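Local coordinates for sugar-binding transport ATP-binding protein (Pyrococcus horikoshii, PDB 1V43) that binds ATP and probably hydrolyses it to power sugar import as the nucleotide-binding subunit of an ABC transporter, at residues R121-A125 and A153-E159; A213-R217 and V236-T240; V254-L259 and Y279-V284. Residue numbers count along the deposited sequence, not the author numbering.

Contact 1: residues R121-A125 and A153-E159; sequences RVRWA and ARAIVVE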
loop_
_atom_site.group_PDB
_atom_site.type_symbol
_atom_site.label_atom_id
_atom_site.label_comp_id
_atom_site.label_asym_id
_atom_site.label_seq_id
_atom_site.Cartn_x
_atom_site.Cartn_y
_atom_site.Cartn_z
ATOM N N ARG A 121 25.055 -29.094 -5.184
ATOM C CA ARG A 121 24.005 -28.346 -4.487
ATOM C C ARG A 121 23.935 -26.882 -4.929
ATOM O O ARG A 121 22.839 -26.359 -5.180
ATOM C CB ARG A 121 24.236 -28.403 -2.974
ATOM C CG ARG A 121 24.276 -29.808 -2.409
ATOM C CD ARG A 121 24.901 -29.814 -1.023
ATOM N NE ARG A 121 23.919 -29.676 0.048
ATOM C CZ ARG A 121 23.023 -30.608 0.359
ATOM N NH1 ARG A 121 22.985 -31.750 -0.321
ATOM N NH2 ARG A 121 22.169 -30.403 1.352
ATOM N N VAL A 122 25.095 -26.222 -5.008
ATOM C CA VAL A 122 25.146 -24.823 -5.439
ATOM C C VAL A 122 24.506 -24.688 -6.821
ATOM O O VAL A 122 23.680 -23.811 -7.030
ATOM C CB VAL A 122 26.606 -24.277 -5.470
ATOM C CG1 VAL A 122 26.651 -22.891 -6.108
ATOM C CG2 VAL A 122 27.138 -24.173 -4.060
ATOM N N ARG A 123 24.863 -25.579 -7.744
ATOM C CA ARG A 123 24.301 -25.574 -9.096
ATOM C C ARG A 123 22.781 -25.749 -9.023
ATOM O O ARG A 123 22.023 -25.030 -9.685
ATOM C CB ARG A 123 24.900 -26.712 -9.937
ATOM C CG ARG A 123 26.336 -26.469 -10.435
ATOM C CD ARG A 123 26.945 -27.737 -11.072
ATOM N NE ARG A 123 28.266 -27.498 -11.652
ATOM C CZ ARG A 123 28.495 -27.271 -12.945
ATOM N NH1 ARG A 123 27.493 -27.257 -13.812
ATOM N NH2 ARG A 123 29.729 -27.049 -13.374
ATOM N N TRP A 124 22.342 -26.711 -8.213
ATOM C CA TRP A 124 20.913 -26.996 -8.041
ATOM C C TRP A 124 20.165 -25.766 -7.493
ATOM O O TRP A 124 19.157 -25.346 -8.052
ATOM C CB TRP A 124 20.757 -28.194 -7.094
ATOM C CG TRP A 124 19.366 -28.415 -6.526
ATOM C CD1 TRP A 124 18.302 -29.019 -7.146
ATOM C CD2 TRP A 124 18.923 -28.086 -5.203
ATOM N NE1 TRP A 124 17.225 -29.089 -6.283
ATOM C CE2 TRP A 124 17.578 -28.527 -5.086
ATOM C CE3 TRP A 124 19.532 -27.464 -4.099
ATOM C CZ2 TRP A 124 16.833 -28.366 -3.908
ATOM C CZ3 TRP A 124 18.785 -27.302 -2.925
ATOM C CH2 TRP A 124 17.451 -27.756 -2.843
ATOM N N ALA A 125 20.681 -25.178 -6.419
ATOM C CA ALA A 125 20.049 -24.012 -5.818
ATOM C C ALA A 125 20.072 -22.825 -6.769
ATOM O O ALA A 125 19.082 -22.117 -6.908
ATOM C CB ALA A 125 20.755 -23.641 -4.501
ATOM N N ALA A 153 18.769 -18.728 -2.242
ATOM C CA ALA A 153 19.484 -19.917 -2.699
ATOM C C ALA A 153 20.355 -20.431 -1.563
ATOM O O ALA A 153 20.478 -21.640 -1.358
ATOM C CB ALA A 153 20.356 -19.601 -3.938
ATOM N N ARG A 154 20.955 -19.510 -0.818
ATOM C CA ARG A 154 21.808 -19.899 0.302
ATOM C C ARG A 154 20.991 -20.569 1.398
ATOM O O ARG A 154 21.438 -21.533 2.016
ATOM C CB ARG A 154 22.529 -18.685 0.881
ATOM C CG ARG A 154 23.444 -19.040 2.047
ATOM C CD ARG A 154 24.271 -17.840 2.468
ATOM N NE ARG A 154 23.426 -16.688 2.762
ATOM C CZ ARG A 154 23.876 -15.448 2.934
ATOM N NH1 ARG A 154 25.175 -15.185 2.840
ATOM N NH2 ARG A 154 23.017 -14.469 3.199
ATOM N N ALA A 155 19.786 -20.054 1.638
ATOM C CA ALA A 155 18.927 -20.643 2.662
ATOM C C ALA A 155 18.503 -22.048 2.254
ATOM O O ALA A 155 18.488 -22.957 3.082
ATOM C CB ALA A 155 17.689 -19.758 2.911
ATOM N N ILE A 156 18.181 -22.258 0.978
ATOM C CA ILE A 156 17.751 -23.596 0.581
ATOM C C ILE A 156 18.866 -24.564 0.219
ATOM O O ILE A 156 18.617 -25.766 0.098
ATOM C CB ILE A 156 16.752 -23.570 -0.606
ATOM C CG1 ILE A 156 17.493 -23.411 -1.944
ATOM C CG2 ILE A 156 15.760 -22.449 -0.397
ATOM C CD1 ILE A 156 16.587 -23.555 -3.157
ATOM N N VAL A 157 20.087 -24.063 0.050
ATOM C CA VAL A 157 21.196 -24.940 -0.337
ATOM C C VAL A 157 21.470 -26.089 0.642
ATOM O O VAL A 157 21.974 -27.140 0.233
ATOM C CB VAL A 157 22.513 -24.129 -0.579
ATOM C CG1 VAL A 157 23.250 -23.908 0.720
ATOM C CG2 VAL A 157 23.392 -24.850 -1.601
ATOM N N VAL A 158 21.123 -25.902 1.918
ATOM C CA VAL A 158 21.337 -26.950 2.920
ATOM C C VAL A 158 20.212 -27.980 2.934
ATOM O O VAL A 158 20.282 -28.977 3.653
ATOM C CB VAL A 158 21.475 -26.366 4.355
ATOM C CG1 VAL A 158 22.629 -25.369 4.402
ATOM C CG2 VAL A 158 20.179 -25.691 4.784
ATOM N N GLU A 159 19.175 -27.744 2.141
ATOM C CA GLU A 159 18.044 -28.664 2.088
ATOM C C GLU A 159 17.438 -28.829 3.492
ATOM O O GLU A 159 17.367 -29.929 4.040
ATOM C CB GLU A 159 18.502 -30.019 1.548
ATOM C CG GLU A 159 19.293 -29.932 0.251
ATOM C CD GLU A 159 19.479 -31.288 -0.406
ATOM O OE1 GLU A 159 18.555 -31.738 -1.119
ATOM O OE2 GLU A 159 20.542 -31.907 -0.196
#
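A125 sits at the apolar centre, where the two helices come closest: its CA is 5.2 Å from the CA of A153. Small side chains allow this approach. From A125 CB it is 4.1 Å to A153 CB, 4.2 Å to I156 CG1 and 4.1 Å to V157 CG2, and A153 O is 3.7 Å from the same methyl. One turn back, R121 CB extends the patch with 3.9 Å to V157 CG2. W124 reaches past A125 with its indole, so that the ring edge at CZ3 lies 3.4 Å from I156 O and 4.2 Å from I156 CG1. L191 of helix 174-191 touches both W124 and I156.

This is the helical subdomain of an ABC ATPase. Residues 153-156 belong to the helix that follows the LSGGQ signature, and the chain beyond E159 runs into strand 162-166, the Walker B strand of the family.

The chain leaves the helix through a type I turn from I156 to E159, with E159 N bonded to I156 O at 2.9 Å and E159 at positive phi. That turn swings the carboxylate back toward helix 115-128. At the polar edge R121 NH1 makes a salt bridge with E159 OE2, modelled at 2.5 Å, although the position of OE2 is less certain. R121 NE is also 3.2 Å from V157 O, and E159 OE1 accepts a hydrogen bond from V6 N.

Contact 2: residues A213-R217 and V236-T240; sequences AVMNR and VFVAT
Build 213-216 as an extended strand and turn the chain at R217, which takes left-handed backbone angles (49/50). Lay 236-240 across it as a helix, its axis 9.5 Å from the strand axis at closest approach and at 118° to it in N-to-C direction. Strand side chains alternate: V214 and N216 point toward the helix, M215 away. The closest CA pairs are V214 with V238 at 6.9 Å and N216 with F237 at 8.3 Å.

V236 starts the helical segment on the side remote from the strand; its carbonyl O receives T240 N at 2.9 Å. F237 is the key residue. Its chi1 is t (-170°) and chi2 is 82°, which lays the ring alongside the strand. N216 CB sits over the ring face, 3.9 Å from the centroid and 19° off the normal, a CH-pi contact. N216, with chi1 t and chi2 near 60°, brings its OD1 to 3.4 Å from F237 CZ, while V214 CG1 meets the ring edge at F237 CE2, 4.2 Å away. V238, chi1 t, points sideways and packs its CG2 4.0 Å from V214 CG1, with V214 in t as well. A239 and T240 are out of reach of the strand segment, and A239 packs on P233.

This is apolar helix-on-sheet packing in the nucleotide-binding domain. Strand 211-216 pairs parallel with strand 39-43 and antiparallel with strand 219-224, whose L221 also touches F237. On the other side M215 touches C48 of the ATP-binding P-loop, whereas helix 236-241 meets F363 of strand 361-364 through V236 and A239.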
loop_
_atom_site.group_PDB
_atom_site.type_symbol
_atom_site.label_atom_id
_atom_site.label_comp_id
_atom_site.label_asym_id
_atom_site.label_seq_id
_atom_site.Cartn_x
_atom_site.Cartn_y
_atom_site.Cartn_z
ATOM N N ALA A 213 -2.010 -17.655 9.918
ATOM C CA ALA A 213 -2.313 -17.739 11.335
ATOM C C ALA A 213 -2.214 -16.312 11.881
ATOM O O ALA A 213 -1.120 -15.774 12.018
ATOM C CB ALA A 213 -1.303 -18.638 12.032
ATOM N N VAL A 214 -3.355 -15.707 12.179
ATOM C CA VAL A 214 -3.390 -14.345 12.696
ATOM C C VAL A 214 -3.134 -14.361 14.207
ATOM O O VAL A 214 -3.750 -15.125 14.948
ATOM C CB VAL A 214 -4.759 -13.702 12.423
ATOM C CG1 VAL A 214 -4.727 -12.214 12.750
ATOM C CG2 VAL A 214 -5.155 -13.942 10.985
ATOM N N MET A 215 -2.217 -13.516 14.654
ATOM C CA MET A 215 -1.868 -13.440 16.063
ATOM C C MET A 215 -1.997 -12.025 16.601
ATOM O O MET A 215 -1.802 -11.058 15.878
ATOM C CB MET A 215 -0.432 -13.934 16.279
ATOM C CG MET A 215 -0.231 -15.422 16.049
ATOM S SD MET A 215 1.489 -15.905 16.334
ATOM C CE MET A 215 1.535 -15.873 18.176
ATOM N N ASN A 216 -2.327 -11.925 17.884
ATOM C CA ASN A 216 -2.479 -10.649 18.578
ATOM C C ASN A 216 -2.261 -10.919 20.069
ATOM O O ASN A 216 -2.859 -11.841 20.628
ATOM C CB ASN A 216 -3.884 -10.070 18.354
ATOM C CG ASN A 216 -4.076 -8.717 19.032
ATOM O OD1 ASN A 216 -3.373 -7.755 18.732
ATOM N ND2 ASN A 216 -5.030 -8.646 19.952
ATOM N N ARG A 217 -1.392 -10.131 20.695
ATOM C CA ARG A 217 -1.080 -10.273 22.118
ATOM C C ARG A 217 -0.761 -11.711 22.538
ATOM O O ARG A 217 -1.327 -12.229 23.495
ATOM C CB ARG A 217 -2.230 -9.722 22.973
ATOM C CG ARG A 217 -2.434 -8.225 22.782
ATOM C CD ARG A 217 -3.370 -7.600 23.810
ATOM N NE ARG A 217 -4.780 -7.711 23.449
ATOM C CZ ARG A 217 -5.729 -6.902 23.915
ATOM N NH1 ARG A 217 -5.413 -5.927 24.758
ATOM N NH2 ARG A 217 -6.990 -7.063 23.536
ATOM N N VAL A 236 -13.590 -9.472 15.227
ATOM C CA VAL A 236 -13.371 -8.113 14.743
ATOM C C VAL A 236 -11.895 -7.900 14.397
ATOM O O VAL A 236 -11.575 -7.381 13.323
ATOM C CB VAL A 236 -13.794 -7.062 15.795
ATOM C CG1 VAL A 236 -13.441 -5.663 15.308
ATOM C CG2 VAL A 236 -15.292 -7.162 16.053
ATOM N N PHE A 237 -10.996 -8.316 15.293
ATOM C CA PHE A 237 -9.575 -8.138 15.037
ATOM C C PHE A 237 -9.116 -8.723 13.697
ATOM O O PHE A 237 -8.423 -8.045 12.935
ATOM C CB PHE A 237 -8.704 -8.722 16.155
ATOM C CG PHE A 237 -7.259 -8.335 16.022
ATOM C CD1 PHE A 237 -6.811 -7.105 16.487
ATOM C CD2 PHE A 237 -6.371 -9.148 15.329
ATOM C CE1 PHE A 237 -5.507 -6.686 16.260
ATOM C CE2 PHE A 237 -5.064 -8.737 15.096
ATOM C CZ PHE A 237 -4.632 -7.501 15.563
ATOM N N VAL A 238 -9.488 -9.972 13.418
ATOM C CA VAL A 238 -9.113 -10.610 12.157
ATOM C C VAL A 238 -9.838 -9.917 10.991
ATOM O O VAL A 238 -9.254 -9.681 9.933
ATOM C CB VAL A 238 -9.483 -12.137 12.139
ATOM C CG1 VAL A 238 -9.183 -12.717 10.780
ATOM C CG2 VAL A 238 -8.676 -12.917 13.219
ATOM N N ALA A 239 -11.111 -9.595 11.191
ATOM C CA ALA A 239 -11.890 -8.951 10.145
ATOM C C ALA A 239 -11.262 -7.640 9.690
ATOM O O ALA A 239 -11.313 -7.311 8.511
ATOM C CB ALA A 239 -13.318 -8.689 10.623
ATOM N N THR A 240 -10.657 -6.904 10.620
ATOM C CA THR A 240 -10.071 -5.610 10.282
ATOM C C THR A 240 -8.566 -5.597 10.048
ATOM O O THR A 240 -8.008 -4.548 9.733
ATOM C CB THR A 240 -10.409 -4.546 11.365
ATOM O OG1 THR A 240 -9.844 -4.944 12.620
ATOM C CG2 THR A 240 -11.923 -4.398 11.528
#

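Contact 3: residues V254-L259 and Y279-V284; sequences VGDGYL and YVGKTV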
loop_
_atom_site.group_PDB
_atom_site.type_symbol
_atom_site.label_atom_id
_atom_site.label_comp_id
_atom_site.label_asym_id
_atom_site.label_seq_id
_atom_site.Cartn_x
_atom_site.Cartn_y
_atom_site.Cartn_z
ATOM N N VAL A 254 -30.250 -5.072 17.495
ATOM C CA VAL A 254 -31.049 -6.060 16.771
ATOM C C VAL A 254 -32.543 -5.962 17.090
ATOM O O VAL A 254 -32.924 -5.864 18.256
ATOM C CB VAL A 254 -30.575 -7.493 17.109
ATOM C CG1 VAL A 254 -31.269 -8.499 16.205
ATOM C CG2 VAL A 254 -29.060 -7.592 16.966
ATOM N N GLY A 255 -33.387 -6.009 16.058
ATOM C CA GLY A 255 -34.825 -5.917 16.274
ATOM C C GLY A 255 -35.643 -7.069 15.708
ATOM O O GLY A 255 -35.087 -8.091 15.306
ATOM N N ASP A 256 -36.967 -6.896 15.684
ATOM C CA ASP A 256 -37.895 -7.907 15.167
ATOM C C ASP A 256 -37.271 -8.681 14.016
ATOM O O ASP A 256 -37.313 -9.913 13.978
ATOM C CB ASP A 256 -39.192 -7.244 14.680
ATOM C CG ASP A 256 -40.061 -6.741 15.822
ATOM O OD1 ASP A 256 -39.490 -6.217 16.805
ATOM O OD2 ASP A 256 -41.313 -6.855 15.736
ATOM N N GLY A 257 -36.693 -7.938 13.079
ATOM C CA GLY A 257 -36.049 -8.536 11.926
ATOM C C GLY A 257 -35.347 -7.430 11.169
ATOM O O GLY A 257 -35.653 -7.165 10.005
ATOM N N TYR A 258 -34.404 -6.777 11.843
ATOM C CA TYR A 258 -33.661 -5.669 11.255
ATOM C C TYR A 258 -32.585 -5.189 12.213
ATOM O O TYR A 258 -32.566 -5.556 13.386
ATOM C CB TYR A 258 -34.610 -4.509 10.964
ATOM C CG TYR A 258 -35.409 -4.103 12.184
ATOM C CD1 TYR A 258 -34.837 -3.327 13.197
ATOM C CD2 TYR A 258 -36.719 -4.555 12.363
ATOM C CE1 TYR A 258 -35.551 -3.019 14.359
ATOM C CE2 TYR A 258 -37.438 -4.254 13.519
ATOM C CZ TYR A 258 -36.851 -3.489 14.511
ATOM O OH TYR A 258 -37.560 -3.206 15.656
ATOM N N LEU A 259 -31.691 -4.362 11.692
ATOM C CA LEU A 259 -30.614 -3.784 12.477
ATOM C C LEU A 259 -30.821 -2.287 12.375
ATOM O O LEU A 259 -31.304 -1.793 11.358
ATOM C CB LEU A 259 -29.249 -4.143 11.880
ATOM C CG LEU A 259 -28.815 -5.607 11.905
ATOM C CD1 LEU A 259 -27.682 -5.845 10.908
ATOM C CD2 LEU A 259 -28.395 -5.975 13.319
ATOM N N TYR A 279 -29.886 -12.079 20.435
ATOM C CA TYR A 279 -29.415 -10.701 20.488
ATOM C C TYR A 279 -30.497 -9.666 20.250
ATOM O O TYR A 279 -30.230 -8.468 20.345
ATOM C CB TYR A 279 -28.279 -10.476 19.482
ATOM C CG TYR A 279 -26.990 -11.179 19.852
ATOM C CD1 TYR A 279 -26.779 -12.515 19.522
ATOM C CD2 TYR A 279 -25.995 -10.514 20.565
ATOM C CE1 TYR A 279 -25.606 -13.173 19.897
ATOM C CE2 TYR A 279 -24.824 -11.160 20.943
ATOM C CZ TYR A 279 -24.635 -12.489 20.605
ATOM O OH TYR A 279 -23.470 -13.127 20.973
ATOM N N VAL A 280 -31.712 -10.109 19.935
ATOM C CA VAL A 280 -32.788 -9.151 19.713
ATOM C C VAL A 280 -32.829 -8.279 20.963
ATOM O O VAL A 280 -32.869 -8.796 22.075
ATOM C CB VAL A 280 -34.162 -9.844 19.529
ATOM C CG1 VAL A 280 -35.204 -8.820 19.106
ATOM C CG2 VAL A 280 -34.066 -10.939 18.485
ATOM N N GLY A 281 -32.777 -6.962 20.775
ATOM C CA GLY A 281 -32.805 -6.044 21.901
ATOM C C GLY A 281 -31.441 -5.739 22.503
ATOM O O GLY A 281 -31.335 -4.961 23.457
ATOM N N LYS A 282 -30.392 -6.340 21.952
ATOM C CA LYS A 282 -29.039 -6.127 22.454
ATOM C C LYS A 282 -28.158 -5.518 21.363
ATOM O O LYS A 282 -28.479 -5.605 20.173
ATOM C CB LYS A 282 -28.447 -7.462 22.916
ATOM C CG LYS A 282 -27.466 -7.345 24.067
ATOM C CD LYS A 282 -28.168 -6.907 25.343
ATOM C CE LYS A 282 -27.202 -6.882 26.525
ATOM N NZ LYS A 282 -27.883 -6.548 27.811
ATOM N N THR A 283 -27.049 -4.904 21.766
ATOM C CA THR A 283 -26.130 -4.287 20.811
ATOM C C THR A 283 -25.035 -5.237 20.311
ATOM O O THR A 283 -24.423 -5.976 21.087
ATOM C CB THR A 283 -25.444 -3.051 21.412
ATOM O OG1 THR A 283 -26.420 -2.034 21.663
ATOM C CG2 THR A 283 -24.392 -2.511 20.457
ATOM N N VAL A 284 -24.792 -5.196 19.006
ATOM C CA VAL A 284 -23.777 -6.027 18.370
ATOM C C VAL A 284 -22.990 -5.169 17.388
ATOM O O VAL A 284 -23.385 -4.045 17.093
ATOM C CB VAL A 284 -24.417 -7.207 17.614
ATOM C CG1 VAL A 284 -25.064 -8.156 18.603
ATOM C CG2 VAL A 284 -25.456 -6.702 16.615
#
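Two backbone hydrogen bonds join the segments, both through V254: V254 N donates to K282 O at 3.3 Å, and G281 N donates to V254 O at 2.8 Å. The second partner lies within a type II turn from Y279 to K282, closed by K282 N to Y279 O at 2.7 Å. G281, at phi 87° and psi 0°, holds the position where a side chain would jam against the preceding carbonyl. Across the way the chain reverses through D256 and G257, with G255 N bonded to Y258 O at 2.8 Å.

V254 also leads the side-chain packing. Its CG2 lies 3.7 Å from V284 CG2 and 3.9 Å from Y279 CB, and V280 CG1 comes within 3.8 Å of G255 C. The far end of Y279 leaves the contact, its OH bonded to D364.

The place is one end of a five-stranded antiparallel sheet in the MalK-type OB-fold domain: strand 248-255 runs between 258-261 and 283-288, and V284 continues the pairing to V252.

The three contacts follow one another along the chain, with no residue in common. Contacts 1 and 3 lie on opposite sides of the chain's centre, about 59 Å apart between centres; contact 2 is the innermost and the most buried. Contacts 1 and 2 belong to the ABC ATPase region, contact 3 to the OB-fold region, and helix 236-241 of contact 2 is followed directly in the chain by strand 248-255 of contact 3. Chemistry tracks position. Helix against helix gives contact 1 an apolar centre with a charged edge; helix on strand gives contact 2 apolar and CH-pi packing; the partly exposed sheet end of contact 3 relies on backbone hydrogen bonds beside a small valine cluster.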